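Local coordinates for hypothetical protein SpyM3_0169 (Streptococcus pyogenes, PDB 1PG6), which is of unknown function but belongs to the AIM24 family of the cupin clan and crystallises with bound calcium ions, at residues E27-L38 and I82-L93. Sequence-based numbering, arbitrary orientation.
Sequences EIDLEHGGSVYL and ITQAMSNGDGKL
L30 and G91 exchange a reciprocal pair of backbone hydrogen bonds, and three further hydrogen-bonded antiparallel pairs show how two bent segments, each passing from one sheet to the other, can be sewn together twice. I28 is paired with L93 in strands 27-30 and 91-93, while V36 with A85 and L38 with T83 join strands 35-38 and 82-87, L38 N lying 2.7 Å from T83 O. At the bend a G1 beta bulge interrupts the register: S87 faces both G33, in position 1, and G34, so that G33 N donates to S87 O and S87 N reaches G34 O at 3.0 Å. The same G33, at positive phi, is the third residue of the type II turn from E31 to G34 that turns segment 27-38. Facing it, S87 OG donates to G89 O at 2.7 Å, bracing the other bend. A chi1 of 179° swings the H32 ring so that its edge meets G89 N, which donates only weakly to ND1 (2.7 Å, 118°). Water links D29 OD2 to G91 O, and a second water joins H32 N to D90 OD1.

Beside the ladder, the amide of Q84 lies over one face of the Y37 ring, NE2 3.0 Å above the plane at its centre, the two planes turned 41° apart, as in an amino-aromatic contact. K92 runs alongside D29, its CG 3.2 Å from OD2, although the charged ends stay beyond salt-bridge range. On the apolar side, L93 CD2 packs against I28 CB and L30 CD1, the latter at 3.8 Å, and L38 CD2 meets A85 CB at 3.7 Å. M13 also touches this cluster. Because strands 26-30 and 91-95 belong to one sheet and 35-39 and 82-87 to another, the paired bends carry both segments between two sheets packed around a shared hydrophobic interior, consistent with the two-sheet jelly-roll barrel of the cupin clan.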
loop_
_atom_site.group_PDB
_atom_site.type_symbol
_atom_site.label_atom_id
_atom_site.label_comp_id
_atom_site.label_asym_id
_atom_site.label_seq_id
_atom_site.Cartn_x
_atom_site.Cartn_y
_atom_site.Cartn_z
ATOM N N GLU A 27 -1.336 8.078 14.655
ATOM C CA GLU A 27 -0.683 9.307 15.077
ATOM C C GLU A 27 0.810 9.067 14.930
ATOM O O GLU A 27 1.344 8.081 15.446
ATOM C CB GLU A 27 -1.019 9.633 16.535
ATOM C CG GLU A 27 -2.503 9.800 16.829
ATOM C CD GLU A 27 -2.771 10.100 18.299
ATOM O OE1 GLU A 27 -2.287 9.338 19.162
ATOM O OE2 GLU A 27 -3.466 11.094 18.594
ATOM N N ILE A 28 1.479 9.971 14.226
ATOM C CA ILE A 28 2.908 9.844 13.971
ATOM C C ILE A 28 3.720 11.000 14.537
ATOM O O ILE A 28 3.375 12.163 14.344
ATOM C CB ILE A 28 3.172 9.768 12.450
ATOM C CG1 ILE A 28 2.493 8.523 11.867
ATOM C CG2 ILE A 28 4.664 9.743 12.169
ATOM C CD1 ILE A 28 2.596 8.431 10.358
ATOM N N ASP A 29 4.795 10.670 15.247
ATOM C CA ASP A 29 5.680 11.680 15.813
ATOM C C ASP A 29 6.962 11.690 15.000
ATOM O O ASP A 29 7.603 10.652 14.817
ATOM C CB ASP A 29 6.010 11.382 17.280
ATOM C CG ASP A 29 4.851 11.668 18.205
ATOM O OD1 ASP A 29 4.179 10.708 18.639
ATOM O OD2 ASP A 29 4.607 12.858 18.493
ATOM N N LEU A 30 7.322 12.868 14.505
ATOM C CA LEU A 30 8.529 13.032 13.704
ATOM C C LEU A 30 9.541 13.923 14.408
ATOM O O LEU A 30 9.203 15.005 14.885
ATOM C CB LEU A 30 8.188 13.653 12.347
ATOM C CG LEU A 30 7.360 12.832 11.355
ATOM C CD1 LEU A 30 7.118 13.659 10.103
ATOM C CD2 LEU A 30 8.089 11.549 11.012
ATOM N N GLU A 31 10.783 13.458 14.474
ATOM C CA GLU A 31 11.848 14.232 15.092
ATOM C C GLU A 31 12.334 15.244 14.065
ATOM O O GLU A 31 11.952 15.181 12.896
ATOM C CB GLU A 31 13.007 13.321 15.501
ATOM C CG GLU A 31 12.836 12.652 16.854
ATOM C CD GLU A 31 14.089 11.925 17.300
ATOM O OE1 GLU A 31 14.362 10.824 16.778
ATOM O OE2 GLU A 31 14.811 12.463 18.168
ATOM N N HIS A 32 13.173 16.175 14.500
ATOM C CA HIS A 32 13.700 17.183 13.594
ATOM C C HIS A 32 14.374 16.501 12.407
ATOM O O HIS A 32 15.158 15.569 12.581
ATOM C CB HIS A 32 14.711 18.073 14.318
ATOM C CG HIS A 32 15.310 19.129 13.446
ATOM N ND1 HIS A 32 14.550 20.086 12.807
ATOM C CD2 HIS A 32 16.594 19.376 13.096
ATOM C CE1 HIS A 32 15.339 20.875 12.101
ATOM N NE2 HIS A 32 16.587 20.464 12.259
ATOM N N GLY A 33 14.054 16.964 11.201
ATOM C CA GLY A 33 14.643 16.387 10.006
ATOM C C GLY A 33 14.024 15.067 9.584
ATOM O O GLY A 33 14.408 14.501 8.561
ATOM N N GLY A 34 13.066 14.574 10.362
ATOM C CA GLY A 34 12.421 13.312 10.035
ATOM C C GLY A 34 11.364 13.447 8.955
ATOM O O GLY A 34 10.754 14.505 8.798
ATOM N N SER A 35 11.140 12.374 8.204
ATOM C CA SER A 35 10.146 12.399 7.139
ATOM C C SER A 35 9.436 11.063 7.004
ATOM O O SER A 35 9.862 10.051 7.561
ATOM C CB SER A 35 10.806 12.738 5.803
ATOM O OG SER A 35 11.611 11.661 5.357
ATOM N N VAL A 36 8.350 11.069 6.245
ATOM C CA VAL A 36 7.587 9.857 6.022
ATOM C C VAL A 36 6.810 9.949 4.723
ATOM O O VAL A 36 6.273 11.005 4.382
ATOM C CB VAL A 36 6.599 9.600 7.183
ATOM C CG1 VAL A 36 5.673 10.792 7.359
ATOM C CG2 VAL A 36 5.802 8.338 6.919
ATOM N N TYR A 37 6.775 8.839 3.995
ATOM C CA TYR A 37 6.030 8.759 2.746
ATOM C C TYR A 37 4.611 8.387 3.158
ATOM O O TYR A 37 4.424 7.572 4.063
ATOM C CB TYR A 37 6.574 7.653 1.840
ATOM C CG TYR A 37 8.000 7.835 1.374
ATOM C CD1 TYR A 37 9.072 7.340 2.120
ATOM C CD2 TYR A 37 8.276 8.487 0.173
ATOM C CE1 TYR A 37 10.388 7.488 1.674
ATOM C CE2 TYR A 37 9.586 8.640 -0.278
ATOM C CZ TYR A 37 10.633 8.140 0.471
ATOM O OH TYR A 37 11.927 8.284 0.015
ATOM N N LEU A 38 3.615 8.965 2.496
ATOM C CA LEU A 38 2.231 8.658 2.840
ATOM C C LEU A 38 1.290 8.569 1.651
ATOM O O LEU A 38 1.499 9.200 0.611
ATOM C CB LEU A 38 1.678 9.693 3.824
ATOM C CG LEU A 38 1.763 11.156 3.393
ATOM C CD1 LEU A 38 0.417 11.848 3.551
ATOM C CD2 LEU A 38 2.824 11.848 4.234
ATOM N N ILE A 82 1.824 9.066 -3.881
ATOM C CA ILE A 82 2.529 9.005 -2.614
ATOM C C ILE A 82 3.176 10.364 -2.371
ATOM O O ILE A 82 3.900 10.879 -3.224
ATOM C CB ILE A 82 3.623 7.917 -2.614
ATOM C CG1 ILE A 82 2.980 6.535 -2.762
ATOM C CG2 ILE A 82 4.430 7.992 -1.322
ATOM C CD1 ILE A 82 3.974 5.385 -2.771
ATOM N N THR A 83 2.889 10.950 -1.215
ATOM C CA THR A 83 3.451 12.244 -0.860
ATOM C C THR A 83 4.401 12.066 0.311
ATOM O O THR A 83 4.492 10.983 0.891
ATOM C CB THR A 83 2.343 13.252 -0.485
ATOM O OG1 THR A 83 1.565 12.733 0.599
ATOM C CG2 THR A 83 1.433 13.498 -1.674
ATOM N N GLN A 84 5.126 13.121 0.660
ATOM C CA GLN A 84 6.061 13.018 1.769
ATOM C C GLN A 84 5.933 14.194 2.717
ATOM O O GLN A 84 5.848 15.345 2.292
ATOM C CB GLN A 84 7.492 12.908 1.236
ATOM C CG GLN A 84 8.523 12.547 2.299
ATOM C CD GLN A 84 9.789 11.948 1.706
ATOM O OE1 GLN A 84 10.453 12.565 0.873
ATOM N NE2 GLN A 84 10.128 10.738 2.139
ATOM N N ALA A 85 5.907 13.889 4.009
ATOM C CA ALA A 85 5.794 14.907 5.039
ATOM C C ALA A 85 7.149 15.083 5.710
ATOM O O ALA A 85 7.796 14.104 6.077
ATOM C CB ALA A 85 4.750 14.491 6.066
HETATM N N MSE A 86 7.584 16.334 5.842
HETATM C CA MSE A 86 8.862 16.647 6.479
HETATM C C MSE A 86 8.636 17.469 7.739
HETATM O O MSE A 86 7.742 18.313 7.786
HETATM C CB MSE A 86 9.775 17.424 5.524
HETATM C CG MSE A 86 10.500 16.564 4.504
HETATM SE SE MSE A 86 9.371 15.892 3.098
HETATM C CE MSE A 86 9.984 17.039 1.664
ATOM N N SER A 87 9.459 17.230 8.754
ATOM C CA SER A 87 9.333 17.941 10.018
ATOM C C SER A 87 10.540 18.821 10.332
ATOM O O SER A 87 11.689 18.405 10.175
ATOM C CB SER A 87 9.126 16.938 11.157
ATOM O OG SER A 87 8.873 17.595 12.385
ATOM N N ASN A 88 10.257 20.043 10.771
ATOM C CA ASN A 88 11.287 21.005 11.145
ATOM C C ASN A 88 11.157 21.124 12.659
ATOM O O ASN A 88 10.411 21.962 13.166
ATOM C CB ASN A 88 11.015 22.354 10.470
ATOM C CG ASN A 88 12.187 23.312 10.580
ATOM O OD1 ASN A 88 12.205 24.361 9.936
ATOM N ND2 ASN A 88 13.170 22.959 11.399
ATOM N N GLY A 89 11.884 20.271 13.372
ATOM C CA GLY A 89 11.813 20.246 14.822
ATOM C C GLY A 89 10.907 19.077 15.162
ATOM O O GLY A 89 10.624 18.258 14.288
ATOM N N ASP A 90 10.451 18.974 16.407
ATOM C CA ASP A 90 9.561 17.876 16.776
ATOM C C ASP A 90 8.166 18.163 16.235
ATOM O O ASP A 90 7.561 19.179 16.573
ATOM C CB ASP A 90 9.503 17.704 18.297
ATOM C CG ASP A 90 10.802 17.177 18.877
ATOM O OD1 ASP A 90 11.296 16.135 18.393
ATOM O OD2 ASP A 90 11.327 17.800 19.822
ATOM N N GLY A 91 7.660 17.272 15.388
ATOM C CA GLY A 91 6.342 17.480 14.816
ATOM C C GLY A 91 5.419 16.282 14.919
ATOM O O GLY A 91 5.855 15.172 15.220
ATOM N N LYS A 92 4.137 16.511 14.658
ATOM C CA LYS A 92 3.143 15.452 14.728
ATOM C C LYS A 92 2.168 15.509 13.563
ATOM O O LYS A 92 1.917 16.569 12.994
ATOM C CB LYS A 92 2.347 15.559 16.033
ATOM C CG LYS A 92 3.173 15.467 17.302
ATOM C CD LYS A 92 2.286 15.615 18.529
ATOM C CE LYS A 92 3.099 15.601 19.815
ATOM N NZ LYS A 92 2.224 15.740 21.014
ATOM N N LEU A 93 1.626 14.355 13.197
ATOM C CA LEU A 93 0.641 14.307 12.130
ATOM C C LEU A 93 -0.179 13.048 12.329
ATOM O O LEU A 93 0.250 12.117 13.011
ATOM C CB LEU A 93 1.300 14.310 10.746
ATOM C CG LEU A 93 2.063 13.092 10.234
ATOM C CD1 LEU A 93 2.103 13.134 8.710
ATOM C CD2 LEU A 93 3.470 13.062 10.810
HETATM O O HOH W 1 6.495 14.877 18.123
HETATM O O HOH W 2 13.895 16.186 17.643
#